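Local atomic coordinates of four helix bundle protein (PDB entry 2RLD), a protein that is of unknown function but binds calcium and belongs to the four-helix-bundle family of 23S rRNA-intervening sequence (S23) proteins. Residues E80-L83 and E84-I87; E90-R94 and E95-S99; R21-N24 and L25-L29. One frame throughout, in Å; residues are numbered along the deposited sequence.

Contact 1 (E80-L83 and E84-I87); sequences EYWL and ELLI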
loop_
_atom_site.group_PDB
_atom_site.type_symbol
_atom_site.label_atom_id
_atom_site.label_comp_id
_atom_site.label_asym_id
_atom_site.label_seq_id
_atom_site.Cartn_x
_atom_site.Cartn_y
_atom_site.Cartn_z
ATOM N N GLU C 80 13.620 11.923 -7.399
ATOM C CA GLU C 80 14.068 12.594 -8.641
ATOM C C GLU C 80 13.241 12.139 -9.850
ATOM O O GLU C 80 12.920 12.927 -10.730
ATOM C CB GLU C 80 15.582 12.400 -8.792
ATOM C CG GLU C 80 16.315 13.311 -7.775
ATOM C CD GLU C 80 17.577 12.729 -7.158
ATOM O OE1 GLU C 80 18.114 11.738 -7.698
ATOM O OE2 GLU C 80 18.011 13.270 -6.109
ATOM N N TYR C 81 12.880 10.865 -9.872
ATOM C CA TYR C 81 11.978 10.333 -10.898
ATOM C C TYR C 81 10.648 11.057 -10.842
ATOM O O TYR C 81 10.156 11.567 -11.855
ATOM C CB TYR C 81 11.755 8.825 -10.674
ATOM C CG TYR C 81 10.628 8.204 -11.520
ATOM C CD1 TYR C 81 10.826 7.839 -12.835
ATOM C CD2 TYR C 81 9.388 7.977 -10.962
ATOM C CE1 TYR C 81 9.783 7.267 -13.592
ATOM C CE2 TYR C 81 8.330 7.432 -11.703
ATOM C CZ TYR C 81 8.536 7.092 -13.016
ATOM O OH TYR C 81 7.497 6.506 -13.711
ATOM N N TRP C 82 10.056 11.116 -9.652
ATOM C CA TRP C 82 8.734 11.770 -9.537
ATOM C C TRP C 82 8.833 13.250 -9.907
ATOM O O TRP C 82 7.948 13.773 -10.594
ATOM C CB TRP C 82 8.093 11.589 -8.135
ATOM C CG TRP C 82 7.727 10.155 -7.844
ATOM C CD1 TRP C 82 8.304 9.317 -6.915
ATOM C CD2 TRP C 82 6.734 9.382 -8.521
ATOM N NE1 TRP C 82 7.703 8.068 -6.979
ATOM C CE2 TRP C 82 6.753 8.083 -7.963
ATOM C CE3 TRP C 82 5.827 9.666 -9.563
ATOM C CZ2 TRP C 82 5.907 7.077 -8.399
ATOM C CZ3 TRP C 82 4.966 8.671 -9.970
ATOM C CH2 TRP C 82 5.023 7.381 -9.397
ATOM N N LEU C 83 9.926 13.911 -9.524
ATOM C CA LEU C 83 10.071 15.330 -9.870
ATOM C C LEU C 83 10.125 15.511 -11.392
ATOM O O LEU C 83 9.555 16.440 -11.966
ATOM C CB LEU C 83 11.321 15.907 -9.225
ATOM C CG LEU C 83 11.254 16.134 -7.715
ATOM C CD1 LEU C 83 12.641 16.506 -7.171
ATOM C CD2 LEU C 83 10.182 17.213 -7.330
ATOM N N GLU C 84 10.855 14.637 -12.056
ATOM C CA GLU C 84 10.987 14.719 -13.500
ATOM C C GLU C 84 9.633 14.518 -14.177
ATOM O O GLU C 84 9.252 15.228 -15.127
ATOM C CB GLU C 84 11.963 13.646 -13.980
ATOM C CG GLU C 84 12.337 13.815 -15.452
ATOM C CD GLU C 84 13.405 12.824 -15.933
ATOM O OE1 GLU C 84 14.047 12.145 -15.092
ATOM O OE2 GLU C 84 13.602 12.751 -17.164
ATOM N N LEU C 85 8.900 13.518 -13.702
ATOM C CA LEU C 85 7.536 13.293 -14.201
ATOM C C LEU C 85 6.625 14.508 -13.993
ATOM O O LEU C 85 5.884 14.903 -14.900
ATOM C CB LEU C 85 6.942 12.043 -13.540
ATOM C CG LEU C 85 5.647 11.499 -14.111
ATOM C CD1 LEU C 85 5.640 11.411 -15.632
ATOM C CD2 LEU C 85 5.370 10.143 -13.447
ATOM N N LEU C 86 6.692 15.107 -12.813
ATOM C CA LEU C 86 5.888 16.286 -12.519
ATOM C C LEU C 86 6.193 17.494 -13.423
ATOM O O LEU C 86 5.274 18.131 -13.899
ATOM C CB LEU C 86 6.002 16.666 -11.045
ATOM C CG LEU C 86 5.398 15.679 -10.027
ATOM C CD1 LEU C 86 5.921 15.951 -8.612
ATOM C CD2 LEU C 86 3.829 15.786 -10.081
ATOM N N ILE C 87 7.468 17.786 -13.704
ATOM C CA ILE C 87 7.776 18.878 -14.658
ATOM C C ILE C 87 7.365 18.520 -16.072
ATOM O O ILE C 87 6.795 19.341 -16.779
ATOM C CB ILE C 87 9.267 19.361 -14.575
ATOM C CG1 ILE C 87 9.498 20.613 -15.456
ATOM C CG2 ILE C 87 10.243 18.268 -14.970
ATOM C CD1 ILE C 87 8.688 21.795 -15.053
HETATM O O HOH W 1 15.090 11.954 -12.817
#
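Two successive turns near the C-terminal end of helix 62-88, one of the four helices of the bundle, meet here through W82 and L85, three residues apart. Their side chains lie side by side and point the same way. The touching branch of L85 is CD2, which sits 3.8 Å from CZ3 of W82, on the six-membered half of the indole. L85 carries its CG anti to the backbone N (chi1 -169°), whereas in W82 the indole is swung beside its own backbone N; these different settings leave CD2 of L85 beside the ring. The same methyl also approaches Y81, whose CE2 lies 4.4 Å from it. The ring of Y81 turns an edge to one face of the indole of W82, CD2 standing 3.9 Å above its plane, over its centre. The backbone supplies the regular i to i+4 ladder, E84 N to E80 O, L85 N to Y81 O, L86 N to W82 O and I87 N to L83 O. W82 O is further covered by CG of L86, at 3.2 Å. A water lies near E80 O and OE1 of E84; how it shares its protons is doubtful. Other polar ends are engaged elsewhere: W82 NE1 by E78, and the E80 carboxylate by S104 and N108 of helix 94-116. Y81, W82 and L85 thus meet the second subunit by mainly apolar packing plus one hydrogen bond, from Y81 OH to its T47 O, while E80 bonds to the last helix of its own bundle.

Contact 2 (E90-R94 and E95-S99); sequences EYITR and EQYES. With EDO (1,2-ethanediol), chain T.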
loop_
_atom_site.group_PDB
_atom_site.type_symbol
_atom_site.label_atom_id
_atom_site.label_comp_id
_atom_site.label_asym_id
_atom_site.label_seq_id
_atom_site.Cartn_x
_atom_site.Cartn_y
_atom_site.Cartn_z
ATOM N N GLU C 90 3.702 19.100 -16.410
ATOM C CA GLU C 90 3.270 20.470 -16.142
ATOM C C GLU C 90 2.532 20.655 -14.809
ATOM O O GLU C 90 1.812 21.648 -14.619
ATOM C CB GLU C 90 2.482 21.032 -17.326
ATOM C CG GLU C 90 3.304 20.991 -18.654
ATOM C CD GLU C 90 2.516 21.415 -19.884
ATOM O OE1 GLU C 90 1.460 22.054 -19.740
ATOM O OE2 GLU C 90 2.971 21.106 -20.990
ATOM N N TYR C 91 2.753 19.725 -13.886
ATOM C CA TYR C 91 2.258 19.881 -12.511
ATOM C C TYR C 91 3.081 20.851 -11.675
ATOM O O TYR C 91 2.569 21.429 -10.728
ATOM C CB TYR C 91 2.110 18.526 -11.810
ATOM C CG TYR C 91 0.846 17.846 -12.247
ATOM C CD1 TYR C 91 -0.376 18.159 -11.643
ATOM C CD2 TYR C 91 0.856 16.917 -13.272
ATOM C CE1 TYR C 91 -1.572 17.554 -12.075
ATOM C CE2 TYR C 91 -0.332 16.315 -13.730
ATOM C CZ TYR C 91 -1.535 16.629 -13.111
ATOM O OH TYR C 91 -2.691 15.991 -13.530
ATOM N N ILE C 92 4.348 21.031 -12.023
ATOM C CA ILE C 92 5.197 22.038 -11.382
ATOM C C ILE C 92 5.911 22.845 -12.464
ATOM O O ILE C 92 6.104 22.364 -13.609
ATOM C CB ILE C 92 6.244 21.414 -10.434
ATOM C CG1 ILE C 92 7.155 20.419 -11.184
ATOM C CG2 ILE C 92 5.547 20.793 -9.178
ATOM C CD1 ILE C 92 8.283 19.896 -10.321
ATOM N N THR C 93 6.279 24.089 -12.120
ATOM C CA THR C 93 6.983 24.970 -13.042
ATOM C C THR C 93 8.445 24.569 -13.131
ATOM O O THR C 93 8.936 23.830 -12.282
ATOM C CB THR C 93 6.919 26.451 -12.557
ATOM O OG1 THR C 93 7.615 26.578 -11.307
ATOM C CG2 THR C 93 5.478 26.899 -12.355
ATOM N N ARG C 94 9.157 25.087 -14.127
ATOM C CA ARG C 94 10.588 24.804 -14.247
ATOM C C ARG C 94 11.329 25.343 -13.029
ATOM O O ARG C 94 12.270 24.723 -12.547
ATOM C CB ARG C 94 11.151 25.398 -15.550
ATOM C CG ARG C 94 12.678 25.360 -15.684
ATOM C CD ARG C 94 13.275 23.961 -15.679
ATOM N NE ARG C 94 12.886 23.147 -16.831
ATOM C CZ ARG C 94 13.457 21.988 -17.165
ATOM N NH1 ARG C 94 14.461 21.488 -16.450
ATOM N NH2 ARG C 94 13.030 21.324 -18.230
ATOM N N GLU C 95 10.871 26.481 -12.508
ATOM C CA GLU C 95 11.456 27.088 -11.298
ATOM C C GLU C 95 11.303 26.194 -10.092
ATOM O O GLU C 95 12.251 26.009 -9.306
ATOM C CB GLU C 95 10.789 28.435 -10.998
ATOM C CG GLU C 95 11.387 29.182 -9.828
ATOM C CD GLU C 95 10.640 30.479 -9.481
ATOM O OE1 GLU C 95 9.638 30.828 -10.156
ATOM O OE2 GLU C 95 11.062 31.149 -8.504
ATOM N N GLN C 96 10.112 25.627 -9.926
ATOM C CA GLN C 96 9.876 24.712 -8.815
ATOM C C GLN C 96 10.749 23.465 -8.970
ATOM O O GLN C 96 11.401 23.026 -8.016
ATOM C CB GLN C 96 8.396 24.325 -8.710
ATOM C CG GLN C 96 7.471 25.419 -8.191
ATOM C CD GLN C 96 5.990 25.047 -8.324
ATOM O OE1 GLN C 96 5.510 24.762 -9.426
ATOM N NE2 GLN C 96 5.263 25.048 -7.197
ATOM N N TYR C 97 10.748 22.923 -10.179
ATOM C CA TYR C 97 11.529 21.725 -10.489
ATOM C C TYR C 97 13.001 21.929 -10.140
ATOM O O TYR C 97 13.588 21.145 -9.371
ATOM C CB TYR C 97 11.390 21.361 -11.973
ATOM C CG TYR C 97 12.312 20.223 -12.353
ATOM C CD1 TYR C 97 12.050 18.925 -11.929
ATOM C CD2 TYR C 97 13.447 20.443 -13.119
ATOM C CE1 TYR C 97 12.899 17.876 -12.246
ATOM C CE2 TYR C 97 14.311 19.384 -13.456
ATOM C CZ TYR C 97 14.026 18.105 -13.002
ATOM O OH TYR C 97 14.855 17.036 -13.317
ATOM N N GLU C 98 13.594 22.985 -10.695
ATOM C CA GLU C 98 15.029 23.208 -10.527
ATOM C C GLU C 98 15.393 23.393 -9.068
ATOM O O GLU C 98 16.373 22.835 -8.609
ATOM C CB GLU C 98 15.516 24.385 -11.368
ATOM C CG GLU C 98 15.496 24.049 -12.849
ATOM C CD GLU C 98 16.307 24.994 -13.711
ATOM O OE1 GLU C 98 16.668 26.108 -13.250
ATOM O OE2 GLU C 98 16.577 24.608 -14.872
ATOM N N SER C 99 14.591 24.170 -8.348
ATOM C CA SER C 99 14.845 24.451 -6.946
ATOM C C SER C 99 14.868 23.181 -6.102
ATOM O O SER C 99 15.802 22.961 -5.339
ATOM C CB SER C 99 13.782 25.423 -6.423
ATOM O OG SER C 99 14.074 25.841 -5.104
HETATM C C1 EDO T . 5.435 24.383 -2.914
HETATM O O1 EDO T . 6.501 24.688 -2.027
HETATM C C2 EDO T . 6.067 24.279 -4.279
HETATM O O2 EDO T . 6.630 25.553 -4.591
#
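The chain passes from a loop ending at the N-cap T93 into helix 94-116. E90, with positive phi, is the C-prime residue of the Schellman motif ending the preceding helix. The backbone bonds of the new helix begin at Y97 N to T93 O and E98 N to R94 O. T93 and Q96 form a capping box. OG1 of T93 accepts from Q96 N at 3.0 Å, and T93 N answers with a nearly straight bond (170°) of 2.9 Å to Q96 OE1, in the amide plane and on a lone pair. With T93 OG1 set between its backbone N and carbonyl carbon (chi1 64°), the hydroxyl faces the helix end. Q96 NE2 donates a hydrogen bond to O2 of a 1,2-ethanediol, probably from the crystallisation liquor, at 3.0 Å. A leucine in place of Q96 would probably leave T93 N without its acceptor and the loop before the helix less firmly fixed. I92 CD1 reaches the edge of the Y97 ring. R94 bends back so that NH1 comes 3.6 Å from Y97 CD2, its guanidinium almost perpendicular to the ring (87°); CD of R94 rests 3.5 Å from OE2 of E98, but NH1 stays 4.1 Å away, beyond a salt bridge.

Contact 3 (R21-N24 and L25-L29); sequences RIVN and LYKFL
L25 N, Y26 N, K27 N and F28 N donate to the carbonyl oxygens of R21, I22, V23 and N24, the i to i+4 pattern of an alpha-helix, here joining 21-24 and 25-29, consecutive turns of helix 7-32. The N...O distance from L25 N to R21 O is 2.9 Å. The second group of interactions is polar and lies between N24 and K27. One water bridges them, donating to OD1 of N24 at 2.7 Å and accepting from NZ of K27 at 2.9 Å. The bend of the lysine chain at its third torsion (chi3 77°) leaves NZ where the water can bridge it to N24, and CG of K27 lies 3.4 Å from V23 O. Apolar contact makes up the third group and is light: CD1 of I22 is 4.3 Å from CD2 of L25. R21 directs its charged end to helix 94-116, where it forms a salt bridge with D103, a residue that binds calcium in a structure of this protein but carries none in this chain. L25 packs on L83 of helix 62-88 and on I100 of helix 94-116, I22 and Y26 meet helix 38-57, and V23, Y26 and K27 pack on V37 of the third subunit, so this part of helix 7-32 touches all three other helices of its bundle.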
loop_
_atom_site.group_PDB
_atom_site.type_symbol
_atom_site.label_atom_id
_atom_site.label_comp_id
_atom_site.label_asym_id
_atom_site.label_seq_id
_atom_site.Cartn_x
_atom_site.Cartn_y
_atom_site.Cartn_z
ATOM N N ARG C 21 10.395 20.667 2.532
ATOM C CA ARG C 21 10.082 21.128 1.193
ATOM C C ARG C 21 9.145 20.128 0.498
ATOM O O ARG C 21 8.212 20.530 -0.205
ATOM C CB ARG C 21 11.352 21.303 0.375
ATOM C CG ARG C 21 12.275 22.408 0.907
ATOM C CD ARG C 21 13.115 22.992 -0.241
ATOM N NE ARG C 21 12.320 23.788 -1.175
ATOM C CZ ARG C 21 12.764 24.210 -2.361
ATOM N NH1 ARG C 21 13.992 23.899 -2.770
ATOM N NH2 ARG C 21 11.970 24.913 -3.153
ATOM N N ILE C 22 9.387 18.829 0.694
ATOM C CA ILE C 22 8.532 17.806 0.115
ATOM C C ILE C 22 7.108 17.873 0.682
ATOM O O ILE C 22 6.111 17.715 -0.058
ATOM C CB ILE C 22 9.184 16.415 0.254
ATOM C CG1 ILE C 22 10.393 16.322 -0.683
ATOM C CG2 ILE C 22 8.131 15.290 -0.006
ATOM C CD1 ILE C 22 9.987 16.339 -2.189
ATOM N N VAL C 23 6.992 18.130 1.977
ATOM C CA VAL C 23 5.664 18.347 2.563
ATOM C C VAL C 23 4.959 19.527 1.903
ATOM O O VAL C 23 3.762 19.460 1.568
ATOM C CB VAL C 23 5.714 18.491 4.093
ATOM C CG1 VAL C 23 4.392 18.944 4.676
ATOM C CG2 VAL C 23 6.095 17.195 4.734
ATOM N N ASN C 24 5.672 20.629 1.732
ATOM C CA ASN C 24 5.075 21.787 1.046
ATOM C C ASN C 24 4.661 21.501 -0.395
ATOM O O ASN C 24 3.591 21.959 -0.858
ATOM C CB ASN C 24 6.033 22.979 1.125
ATOM C CG ASN C 24 6.102 23.588 2.516
ATOM O OD1 ASN C 24 5.190 23.434 3.327
ATOM N ND2 ASN C 24 7.189 24.309 2.787
ATOM N N LEU C 25 5.487 20.743 -1.118
ATOM C CA LEU C 25 5.166 20.342 -2.464
ATOM C C LEU C 25 3.922 19.480 -2.498
ATOM O O LEU C 25 3.110 19.600 -3.410
ATOM C CB LEU C 25 6.333 19.590 -3.100
ATOM C CG LEU C 25 6.096 19.104 -4.533
ATOM C CD1 LEU C 25 5.836 20.285 -5.511
ATOM C CD2 LEU C 25 7.279 18.224 -5.001
ATOM N N TYR C 26 3.810 18.570 -1.543
ATOM C CA TYR C 26 2.617 17.727 -1.428
ATOM C C TYR C 26 1.365 18.542 -1.260
ATOM O O TYR C 26 0.371 18.345 -1.984
ATOM C CB TYR C 26 2.777 16.744 -0.281
ATOM C CG TYR C 26 1.574 15.874 -0.082
ATOM C CD1 TYR C 26 1.356 14.783 -0.894
ATOM C CD2 TYR C 26 0.650 16.160 0.902
ATOM C CE1 TYR C 26 0.256 13.998 -0.744
ATOM C CE2 TYR C 26 -0.445 15.361 1.090
ATOM C CZ TYR C 26 -0.648 14.286 0.271
ATOM O OH TYR C 26 -1.750 13.476 0.431
ATOM N N LYS C 27 1.407 19.499 -0.343
ATOM C CA LYS C 27 0.270 20.416 -0.155
ATOM C C LYS C 27 -0.108 21.164 -1.432
ATOM O O LYS C 27 -1.284 21.262 -1.778
ATOM C CB LYS C 27 0.589 21.417 0.956
ATOM C CG LYS C 27 0.700 20.810 2.321
ATOM C CD LYS C 27 1.259 21.822 3.308
ATOM C CE LYS C 27 0.256 22.826 3.740
ATOM N NZ LYS C 27 0.881 23.952 4.564
ATOM N N PHE C 28 0.906 21.688 -2.129
ATOM C CA PHE C 28 0.716 22.368 -3.402
ATOM C C PHE C 28 0.013 21.473 -4.398
ATOM O O PHE C 28 -1.000 21.875 -4.977
ATOM C CB PHE C 28 2.065 22.819 -3.952
ATOM C CG PHE C 28 1.996 23.377 -5.342
ATOM C CD1 PHE C 28 1.568 24.687 -5.565
ATOM C CD2 PHE C 28 2.377 22.618 -6.415
ATOM C CE1 PHE C 28 1.499 25.219 -6.855
ATOM C CE2 PHE C 28 2.313 23.159 -7.727
ATOM C CZ PHE C 28 1.882 24.469 -7.921
ATOM N N LEU C 29 0.522 20.248 -4.563
ATOM C CA LEU C 29 -0.011 19.334 -5.559
ATOM C C LEU C 29 -1.449 18.958 -5.238
ATOM O O LEU C 29 -2.312 18.988 -6.110
ATOM C CB LEU C 29 0.854 18.083 -5.685
ATOM C CG LEU C 29 2.232 18.292 -6.309
ATOM C CD1 LEU C 29 3.058 17.026 -6.110
ATOM C CD2 LEU C 29 2.070 18.712 -7.773
HETATM O O HOH W 2 2.937 24.793 2.709
#

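All three contacts lie toward one end of the four-helix bundle. Contacts 1 and 2 follow each other in the chain with centres about 9 Å apart; their junction is closed by a probable hydrogen bond, Y91 N to L86 O at 3.0 Å. Contact 3 packs against both: L25 CD2 is 3.9 Å from L83 CD2 of contact 1, and L25 CD1 is 3.7 Å from I92 CG2 of contact 2. R21 NH2 and S99 OG, 3.0 Å apart, probably add a hydrogen bond between contacts 3 and 2. The side chain of D103, which binds no calcium in this chain, is about 3 Å from that of R21 and about 8 Å from that of L83.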